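Local structure of glutamine cyclotransferase (Xanthomonas campestris, 3MBR) at residues Arg10-Tyr15 and Leu228-Leu233; Val71-Arg76 and Ser115-Ser120. The protein probably catalyses the cyclisation of N-terminal glutamine residues of peptides to pyroglutamate with release of ammonia, and binds a calcium ion within its five-bladed beta-propeller. The protein carries 1 engineered substitution. All blocks are in the same frame, centred on the assembly; numbering follows the deposited sequence.

Contact 1: Arg10-Tyr15 and Leu228-Leu233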
ATOM      1  N   ARG A  10      -8.500 -10.714  13.649  1.00 26.19           N
ATOM      2  CA  ARG A  10      -9.933 -10.608  13.690  1.00 27.61           C
ATOM      3  C   ARG A  10     -10.407  -9.377  12.978  1.00 24.76           C
ATOM      4  O   ARG A  10      -9.722  -8.389  12.961  1.00 24.12           O
ATOM      5  CB  ARG A  10     -10.497 -10.658  15.079  1.00 32.60           C
ATOM      6  CG  ARG A  10     -10.234  -9.604  15.950  1.00 33.38           C
ATOM      7  CD  ARG A  10     -10.975  -9.839  17.368  1.00 40.21           C
ATOM      8  NE  ARG A  10     -10.541  -8.714  18.167  1.00 41.10           N
ATOM      9  CZ  ARG A  10     -11.155  -7.525  18.259  1.00 43.63           C
ATOM     10  NH1 ARG A  10     -12.340  -7.305  17.673  1.00 43.46           N
ATOM     11  NH2 ARG A  10     -10.554  -6.527  18.956  1.00 40.68           N
ATOM     12  N   VAL A  11     -11.585  -9.469  12.386  1.00 24.26           N
ATOM     13  CA  VAL A  11     -12.233  -8.322  11.762  1.00 23.69           C
ATOM     14  C   VAL A  11     -12.903  -7.540  12.883  1.00 24.49           C
ATOM     15  O   VAL A  11     -13.806  -8.056  13.566  1.00 27.91           O
ATOM     16  CB  VAL A  11     -13.222  -8.723  10.678  1.00 23.73           C
ATOM     17  CG1 VAL A  11     -13.997  -7.579  10.155  1.00 24.42           C
ATOM     18  CG2 VAL A  11     -12.506  -9.461   9.512  1.00 25.33           C
ATOM     19  N   VAL A  12     -12.470  -6.308  13.080  1.00 22.59           N
ATOM     20  CA  VAL A  12     -13.082  -5.404  14.038  1.00 24.23           C
ATOM     21  C   VAL A  12     -14.390  -4.828  13.445  1.00 24.21           C
ATOM     22  O   VAL A  12     -15.444  -4.778  14.123  1.00 25.95           O
ATOM     23  CB  VAL A  12     -12.085  -4.231  14.403  1.00 24.37           C
ATOM     24  CG1 VAL A  12     -12.721  -3.180  15.298  1.00 26.80           C
ATOM     25  CG2 VAL A  12     -10.771  -4.728  14.944  1.00 28.41           C
ATOM     26  N   LYS A  13     -14.302  -4.287  12.244  1.00 21.59           N
ATOM     27  CA  LYS A  13     -15.378  -3.554  11.653  1.00 20.81           C
ATOM     28  C   LYS A  13     -15.287  -3.575  10.145  1.00 20.92           C
ATOM     29  O   LYS A  13     -14.182  -3.544   9.630  1.00 20.76           O
ATOM     30  CB  LYS A  13     -15.386  -2.088  12.207  1.00 22.59           C
ATOM     31  CG  LYS A  13     -16.598  -1.340  11.851  1.00 21.78           C
ATOM     32  CD  LYS A  13     -16.622  -0.065  12.768  1.00 23.82           C
ATOM     33  CE  LYS A  13     -17.740   0.898  12.377  1.00 25.66           C
ATOM     34  NZ  LYS A  13     -17.869   2.088  13.364  1.00 26.49           N
ATOM     35  N   ARG A  14     -16.455  -3.605   9.494  1.00 22.50           N
ATOM     36  CA  ARG A  14     -16.527  -3.510   8.011  1.00 21.84           C
ATOM     37  C   ARG A  14     -17.003  -2.143   7.744  1.00 22.04           C
ATOM     38  O   ARG A  14     -17.977  -1.672   8.389  1.00 26.17           O
ATOM     39  CB  ARG A  14     -17.484  -4.560   7.408  1.00 25.24           C
ATOM     40  CG  ARG A  14     -16.994  -5.939   7.813  1.00 30.45           C
ATOM     41  CD  ARG A  14     -18.009  -7.099   7.498  1.00 37.70           C
ATOM     42  NE  ARG A  14     -17.466  -8.348   8.103  1.00 48.13           N
ATOM     43  CZ  ARG A  14     -17.017  -9.421   7.443  1.00 55.07           C
ATOM     44  NH1 ARG A  14     -17.134  -9.526   6.098  1.00 58.32           N
ATOM     45  NH2 ARG A  14     -16.485 -10.429   8.147  1.00 57.52           N
ATOM     46  N   TYR A  15     -16.431  -1.514   6.744  1.00 19.93           N
ATOM     47  CA  TYR A  15     -16.826  -0.159   6.293  1.00 18.60           C
ATOM     48  C   TYR A  15     -17.152  -0.252   4.802  1.00 19.23           C
ATOM     49  O   TYR A  15     -16.591  -1.062   4.110  1.00 19.90           O
ATOM     50  CB  TYR A  15     -15.633   0.796   6.475  1.00 20.14           C
ATOM     51  CG  TYR A  15     -15.145   0.946   7.886  1.00 18.50           C
ATOM     52  CD1 TYR A  15     -14.227   0.064   8.424  1.00 18.71           C
ATOM     53  CD2 TYR A  15     -15.637   2.020   8.666  1.00 22.60           C
ATOM     54  CE1 TYR A  15     -13.782   0.214   9.725  1.00 19.72           C
ATOM     55  CE2 TYR A  15     -15.174   2.181  10.010  1.00 22.78           C
ATOM     56  CZ  TYR A  15     -14.211   1.275  10.502  1.00 20.45           C
ATOM     57  OH  TYR A  15     -13.696   1.515  11.785  1.00 22.36           O
ATOM     58  N   LEU A 228     -14.176  -2.216   3.113  1.00 18.20           N
ATOM     59  CA  LEU A 228     -12.869  -1.959   3.684  1.00 17.04           C
ATOM     60  C   LEU A 228     -12.928  -2.521   5.101  1.00 15.78           C
ATOM     61  O   LEU A 228     -13.920  -2.269   5.809  1.00 18.66           O
ATOM     62  CB  LEU A 228     -12.521  -0.448   3.593  1.00 18.45           C
ATOM     63  CG  LEU A 228     -11.251   0.038   4.321  1.00 19.61           C
ATOM     64  CD1 LEU A 228     -10.587   1.074   3.558  1.00 21.81           C
ATOM     65  CD2 LEU A 228     -11.618   0.433   5.731  1.00 21.48           C
ATOM     66  N   TYR A 229     -11.906  -3.233   5.510  1.00 16.67           N
ATOM     67  CA  TYR A 229     -11.942  -3.913   6.839  1.00 17.22           C
ATOM     68  C   TYR A 229     -10.942  -3.331   7.786  1.00 16.40           C
ATOM     69  O   TYR A 229      -9.796  -3.114   7.432  1.00 17.88           O
ATOM     70  CB  TYR A 229     -11.571  -5.374   6.699  1.00 18.07           C
ATOM     71  CG  TYR A 229     -12.536  -6.139   5.818  1.00 20.39           C
ATOM     72  CD1 TYR A 229     -12.298  -6.256   4.436  1.00 23.33           C
ATOM     73  CD2 TYR A 229     -13.639  -6.755   6.336  1.00 22.86           C
ATOM     74  CE1 TYR A 229     -13.153  -6.950   3.621  1.00 25.30           C
ATOM     75  CE2 TYR A 229     -14.494  -7.484   5.513  1.00 27.00           C
ATOM     76  CZ  TYR A 229     -14.279  -7.522   4.140  1.00 24.91           C
ATOM     77  OH  TYR A 229     -15.110  -8.271   3.347  1.00 33.67           O
ATOM     78  N   GLU A 230     -11.366  -3.063   9.018  1.00 17.16           N
ATOM     79  CA  GLU A 230     -10.415  -2.807  10.119  1.00 17.49           C
ATOM     80  C   GLU A 230     -10.159  -4.169  10.734  1.00 17.56           C
ATOM     81  O   GLU A 230     -11.091  -4.865  11.114  1.00 18.70           O
ATOM     82  CB  GLU A 230     -11.072  -1.857  11.165  1.00 19.01           C
ATOM     83  CG  GLU A 230     -10.160  -1.565  12.342  1.00 20.53           C
ATOM     84  CD  GLU A 230     -10.787  -0.605  13.333  1.00 22.30           C
ATOM     85  OE1 GLU A 230     -10.242  -0.524  14.444  1.00 24.84           O
ATOM     86  OE2 GLU A 230     -11.793   0.056  12.986  1.00 21.94           O
ATOM     87  N   ILE A 231      -8.893  -4.525  10.855  1.00 17.25           N
ATOM     88  CA  ILE A 231      -8.497  -5.841  11.399  1.00 18.75           C
ATOM     89  C   ILE A 231      -7.503  -5.641  12.572  1.00 20.15           C
ATOM     90  O   ILE A 231      -6.733  -4.694  12.570  1.00 21.34           O
ATOM     91  CB  ILE A 231      -7.900  -6.712  10.315  1.00 18.92           C
ATOM     92  CG1 ILE A 231      -6.621  -6.158   9.774  1.00 19.26           C
ATOM     93  CG2 ILE A 231      -8.884  -7.031   9.171  1.00 20.40           C
ATOM     94  CD1 ILE A 231      -5.892  -7.169   8.852  1.00 22.30           C
ATOM     95  N   ARG A 232      -7.608  -6.544  13.541  1.00 21.50           N
ATOM     96  CA  ARG A 232      -6.686  -6.501  14.655  1.00 23.81           C
ATOM     97  C   ARG A 232      -5.836  -7.793  14.611  1.00 24.26           C
ATOM     98  O   ARG A 232      -6.407  -8.879  14.557  1.00 26.96           O
ATOM     99  CB  ARG A 232      -7.477  -6.380  15.971  1.00 27.41           C
ATOM    100  CG  ARG A 232      -6.575  -5.999  17.222  1.00 33.66           C
ATOM    101  CD  ARG A 232      -6.551  -4.444  17.286  1.00 42.06           C
ATOM    102  NE  ARG A 232      -7.837  -3.848  17.700  1.00 40.74           N
ATOM    103  CZ  ARG A 232      -8.595  -2.872  17.080  1.00 35.52           C
ATOM    104  NH1 ARG A 232      -8.313  -2.170  15.831  1.00 28.95           N
ATOM    105  NH2 ARG A 232      -9.705  -2.617  17.841  1.00 35.50           N
ATOM    106  N   LEU A 233      -4.511  -7.701  14.559  1.00 24.66           N
ATOM    107  CA  LEU A 233      -3.647  -8.885  14.513  1.00 27.00           C
ATOM    108  C   LEU A 233      -3.572  -9.551  15.887  1.00 28.39           C
ATOM    109  O   LEU A 233      -3.516  -8.853  16.925  1.00 30.56           O
ATOM    110  CB  LEU A 233      -2.242  -8.520  14.104  1.00 26.46           C
ATOM    111  CG  LEU A 233      -2.179  -7.802  12.711  1.00 27.17           C
ATOM    112  CD1 LEU A 233      -0.724  -7.679  12.282  1.00 30.75           C
ATOM    113  CD2 LEU A 233      -2.996  -8.593  11.628  1.00 25.76           C
TER
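R10-Y15 and L228-L233 pair as antiparallel strands in the blade where the chain closes on itself, strand 9-16 forming an outermost strand beside 227-233. Reciprocal backbone hydrogen bonds join R10 to R232 and Y15 to L228. Between these pairs the register slips by one residue in a classic beta bulge: V12 and K13 both face E230, whose O accepts a hydrogen bond of 2.8 Å from V12 N and a weak one of 3.5 Å from K13 N.

The bulge turns V12 toward the partner strand, and its CG2 sits over the centre of the R232 guanidinium, 3.6 Å from R232 CZ. E230, with CG anti to the backbone N (chi1 179°) and an extended chain beyond, has its carboxylate held at both oxygens. Y15 OH donates to E230 OE2 at 2.7 Å, with ring and carboxylate planes only 12° apart. R232 NH1 forms a salt bridge with E230 OE1, a 2.9 Å hydrogen bond that uses the anti lone pair of that oxygen.

Joining the N-terminal strand to the C-terminal strands is the velcro closure of beta-propellers. Backbone bonds of Y229 to V220 and of I231 to L218 carry the sheet on into strand 217-222, from which R217 and F219 touch E230.

On the face bearing V11, R14, Y229 and I231, the Y229 ring edge meets the face of the R14 guanidinium, the planes 84° apart and Y229 CE2 3.4 Å from R14 NH1. V11 CG1 touches the same edge 3.9 Å from Y229 CD2.

Contact 2: Val71-Arg76 and Ser115-Ser120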
ATOM      1  N   VAL A  71       2.009   7.627  -0.579  1.00 16.94           N
ATOM      2  CA  VAL A  71       2.352   7.786   0.819  1.00 17.55           C
ATOM      3  C   VAL A  71       2.262   9.237   1.210  1.00 18.67           C
ATOM      4  O   VAL A  71       2.433  10.103   0.336  1.00 19.12           O
ATOM      5  CB  VAL A  71       3.823   7.258   1.038  1.00 18.48           C
ATOM      6  CG1 VAL A  71       4.825   8.113   0.217  1.00 20.12           C
ATOM      7  CG2 VAL A  71       4.211   7.161   2.457  1.00 21.84           C
ATOM      8  N   ALA A  72       2.003   9.557   2.451  1.00 20.38           N
ATOM      9  CA  ALA A  72       2.102  10.939   2.914  1.00 20.62           C
ATOM     10  C   ALA A  72       3.477  11.198   3.516  1.00 22.78           C
ATOM     11  O   ALA A  72       4.026  10.292   4.232  1.00 25.98           O
ATOM     12  CB  ALA A  72       1.040  11.139   4.037  1.00 25.03           C
ATOM     13  N   TRP A  73       3.969  12.397   3.319  1.00 22.29           N
ATOM     14  CA  TRP A  73       5.220  12.855   3.960  1.00 23.94           C
ATOM     15  C   TRP A  73       5.043  14.291   4.300  1.00 26.54           C
ATOM     16  O   TRP A  73       4.958  15.117   3.396  1.00 25.03           O
ATOM     17  CB  TRP A  73       6.455  12.649   3.062  1.00 25.60           C
ATOM     18  CG  TRP A  73       7.694  13.097   3.812  1.00 25.42           C
ATOM     19  CD1 TRP A  73       8.337  14.249   3.706  1.00 29.84           C
ATOM     20  CD2 TRP A  73       8.333  12.372   4.848  1.00 27.50           C
ATOM     21  NE1 TRP A  73       9.351  14.306   4.572  1.00 31.55           N
ATOM     22  CE2 TRP A  73       9.371  13.166   5.321  1.00 31.58           C
ATOM     23  CE3 TRP A  73       8.134  11.101   5.397  1.00 29.57           C
ATOM     24  CZ2 TRP A  73      10.254  12.752   6.326  1.00 35.89           C
ATOM     25  CZ3 TRP A  73       9.037  10.664   6.449  1.00 36.23           C
ATOM     26  CH2 TRP A  73      10.048  11.519   6.895  1.00 36.70           C
ATOM     27  N   ARG A  74       4.903  14.623   5.620  1.00 28.36           N
ATOM     28  CA  ARG A  74       4.694  15.995   6.007  1.00 31.09           C
ATOM     29  C   ARG A  74       3.462  16.574   5.288  1.00 30.57           C
ATOM     30  O   ARG A  74       2.359  16.012   5.435  1.00 31.32           O
ATOM     31  CB  ARG A  74       5.968  16.855   5.783  1.00 32.98           C
ATOM     32  CG  ARG A  74       7.085  16.252   6.638  1.00 38.24           C
ATOM     33  CD  ARG A  74       8.293  17.120   6.843  1.00 50.25           C
ATOM     34  NE  ARG A  74       9.276  16.297   7.552  1.00 59.21           N
ATOM     35  CZ  ARG A  74       9.483  16.306   8.873  1.00 64.25           C
ATOM     36  NH1 ARG A  74       8.777  17.131   9.669  1.00 65.17           N
ATOM     37  NH2 ARG A  74      10.418  15.494   9.392  1.00 64.83           N
ATOM     38  N   ASP A  75       3.645  17.622   4.484  1.00 30.55           N
ATOM     39  CA  ASP A  75       2.535  18.322   3.836  1.00 31.96           C
ATOM     40  C   ASP A  75       2.339  17.802   2.404  1.00 29.62           C
ATOM     41  O   ASP A  75       1.567  18.414   1.635  1.00 32.25           O
ATOM     42  CB  ASP A  75       2.831  19.852   3.764  1.00 35.59           C
ATOM     43  CG  ASP A  75       4.139  20.188   2.958  1.00 40.47           C
ATOM     44  OD1 ASP A  75       4.176  21.282   2.315  1.00 49.04           O
ATOM     45  OD2 ASP A  75       5.170  19.427   2.989  1.00 43.14           O
ATOM     46  N   ARG A  76       3.034  16.722   2.057  1.00 25.98           N
ATOM     47  CA  ARG A  76       3.045  16.189   0.687  1.00 26.43           C
ATOM     48  C   ARG A  76       2.426  14.799   0.554  1.00 23.04           C
ATOM     49  O   ARG A  76       2.489  13.991   1.488  1.00 24.17           O
ATOM     50  CB  ARG A  76       4.511  16.112   0.124  1.00 27.22           C
ATOM     51  CG  ARG A  76       5.128  17.508   0.223  1.00 33.94           C
ATOM     52  CD  ARG A  76       6.431  17.725  -0.329  1.00 45.18           C
ATOM     53  NE  ARG A  76       7.550  16.924   0.135  1.00 53.96           N
ATOM     54  CZ  ARG A  76       8.323  17.156   1.215  1.00 53.61           C
ATOM     55  NH1 ARG A  76       8.054  18.097   2.110  1.00 54.52           N
ATOM     56  NH2 ARG A  76       9.367  16.373   1.417  1.00 49.43           N
ATOM     57  N   SER A 115      11.542   8.707   8.947  1.00 36.30           N
ATOM     58  CA  SER A 115      12.698   9.339   8.336  1.00 34.81           C
ATOM     59  C   SER A 115      12.793   9.065   6.850  1.00 32.40           C
ATOM     60  O   SER A 115      13.354   9.885   6.119  1.00 32.74           O
ATOM     61  CB  SER A 115      13.985   8.772   8.959  1.00 38.02           C
ATOM     62  OG  SER A 115      14.002   9.098  10.342  1.00 43.12           O
ATOM     63  N   HIS A 116      12.250   7.928   6.380  1.00 28.68           N
ATOM     64  CA  HIS A 116      12.513   7.488   5.000  1.00 28.51           C
ATOM     65  C   HIS A 116      11.261   6.956   4.361  1.00 25.88           C
ATOM     66  O   HIS A 116      10.329   6.523   5.052  1.00 24.88           O
ATOM     67  CB  HIS A 116      13.515   6.345   4.904  1.00 29.34           C
ATOM     68  CG  HIS A 116      14.875   6.782   5.302  1.00 35.16           C
ATOM     69  ND1 HIS A 116      15.275   6.725   6.613  1.00 45.01           N
ATOM     70  CD2 HIS A 116      15.843   7.424   4.608  1.00 40.37           C
ATOM     71  CE1 HIS A 116      16.513   7.222   6.702  1.00 42.98           C
ATOM     72  NE2 HIS A 116      16.873   7.671   5.503  1.00 43.25           N
ATOM     73  N   LEU A 117      11.278   6.951   3.030  1.00 23.67           N
ATOM     74  CA  LEU A 117      10.224   6.236   2.311  1.00 21.86           C
ATOM     75  C   LEU A 117      10.751   4.874   1.952  1.00 22.61           C
ATOM     76  O   LEU A 117      11.977   4.677   1.868  1.00 25.57           O
ATOM     77  CB  LEU A 117       9.899   6.964   0.963  1.00 22.39           C
ATOM     78  CG  LEU A 117       9.655   8.449   1.061  1.00 25.17           C
ATOM     79  CD1 LEU A 117       9.294   8.916  -0.337  1.00 25.62           C
ATOM     80  CD2 LEU A 117       8.610   8.846   2.085  1.00 24.86           C
ATOM     81  N   TYR A 118       9.845   3.924   1.766  1.00 21.10           N
ATOM     82  CA  TYR A 118      10.146   2.533   1.348  1.00 22.50           C
ATOM     83  C   TYR A 118       9.340   2.249   0.111  1.00 20.74           C
ATOM     84  O   TYR A 118       8.162   2.495   0.074  1.00 21.09           O
ATOM     85  CB  TYR A 118       9.799   1.549   2.503  1.00 23.11           C
ATOM     86  CG  TYR A 118      10.623   1.820   3.719  1.00 22.17           C
ATOM     87  CD1 TYR A 118      10.203   2.754   4.667  1.00 24.65           C
ATOM     88  CD2 TYR A 118      11.798   1.146   3.915  1.00 26.92           C
ATOM     89  CE1 TYR A 118      11.020   3.072   5.799  1.00 27.43           C
ATOM     90  CE2 TYR A 118      12.576   1.385   5.024  1.00 28.58           C
ATOM     91  CZ  TYR A 118      12.191   2.355   5.979  1.00 29.57           C
ATOM     92  OH  TYR A 118      12.983   2.588   7.125  1.00 33.11           O
ATOM     93  N   MET A 119      10.028   1.825  -0.939  1.00 21.98           N
ATOM     94  CA  MET A 119       9.382   1.610  -2.243  1.00 20.97           C
ATOM     95  C   MET A 119       9.553   0.133  -2.699  1.00 22.87           C
ATOM     96  O   MET A 119      10.642  -0.437  -2.734  1.00 24.59           O
ATOM     97  CB  MET A 119      10.132   2.501  -3.281  1.00 22.77           C
ATOM     98  CG  MET A 119       9.650   2.321  -4.638  1.00 23.68           C
ATOM     99  SD  MET A 119      10.409   3.465  -5.831  1.00 30.86           S
ATOM    100  CE  MET A 119      10.086   2.691  -7.457  1.00 32.35           C
ATOM    101  N   SER A 120       8.434  -0.438  -3.106  1.00 22.18           N
ATOM    102  CA  SER A 120       8.388  -1.740  -3.837  1.00 23.54           C
ATOM    103  C   SER A 120       8.408  -1.471  -5.376  1.00 26.45           C
ATOM    104  O   SER A 120       7.669  -0.613  -5.866  1.00 25.77           O
ATOM    105  CB  SER A 120       7.080  -2.499  -3.508  1.00 25.23           C
ATOM    106  OG  SER A 120       7.001  -3.625  -4.476  1.00 28.16           O
TER
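V71 and L117 have the nearest CA atoms of the two segments, yet these stand 8.2 Å apart, too far for a beta bridge, so V71-R76 and S115-S120 meet without strand pairing, side chains of the first segment packing on L117 and on the main chain just before its strand. The buried surface is modest, 206 Å², and W73 and L117 supply most of it.

W73 CG stands anti to the backbone N (chi1 -178°), and the six-membered ring beyond it meets the backbone ahead of strand 117-120. W73 CH2 lies 3.7 Å from S115 C, while S115 N is in the plane of the indole at its edge, 4.0 Å from W73 CZ3. The backbone met by the ring is itself held: D113 OD1 accepts hydrogen bonds from both S115 N and H116 N.

L117 reaches across with one methyl. Its CG is anti to the carbonyl carbon (chi1 -50°), and CD2 contacts two residues of the facing strand, W73 CE3 at 4.0 Å and V71 CG1 at 4.3 Å.

W73 also begins a type II' beta turn ending at R76, closed by W73 N to R76 O and R76 N to W73 O, both 2.8 Å; it is the hairpin turn between strands 67-73 and 76-81. R74, the residue after W73, has the positive phi of 56° that this turn requires, and its CG covers one face of the indole near the rim. R76 CZ lies at the indole edge, and the R76 guanidinium makes salt bridges to D75 and to D132.

The contact thus joins adjacent propeller blades: I78 of strand 76-81 touches V71, W73 and L117, S112 of strand 109-112 touches V71 and L117, and the loop residues P131 and L134 pack on W73 and L117 respectively.

In the fold
Contact 1 and contact 2 lie in different parts of the propeller, their centres 25 Å apart and their nearest atoms about 15 Å apart, without touching; one is within a blade, the other between two blades. In sequence, contact 2 is nested inside the loop that 10-15 and 228-233 close. Both relate to the calcium ion bound by L26, E154, L155, E156 and I209: the side chain of V71 is about 7 Å from it and that of L228 about 10 Å. I209 belongs to the same sheet as contact 1, whereas E154, L155 and E156 lie on strand 152-158, outside both contacts.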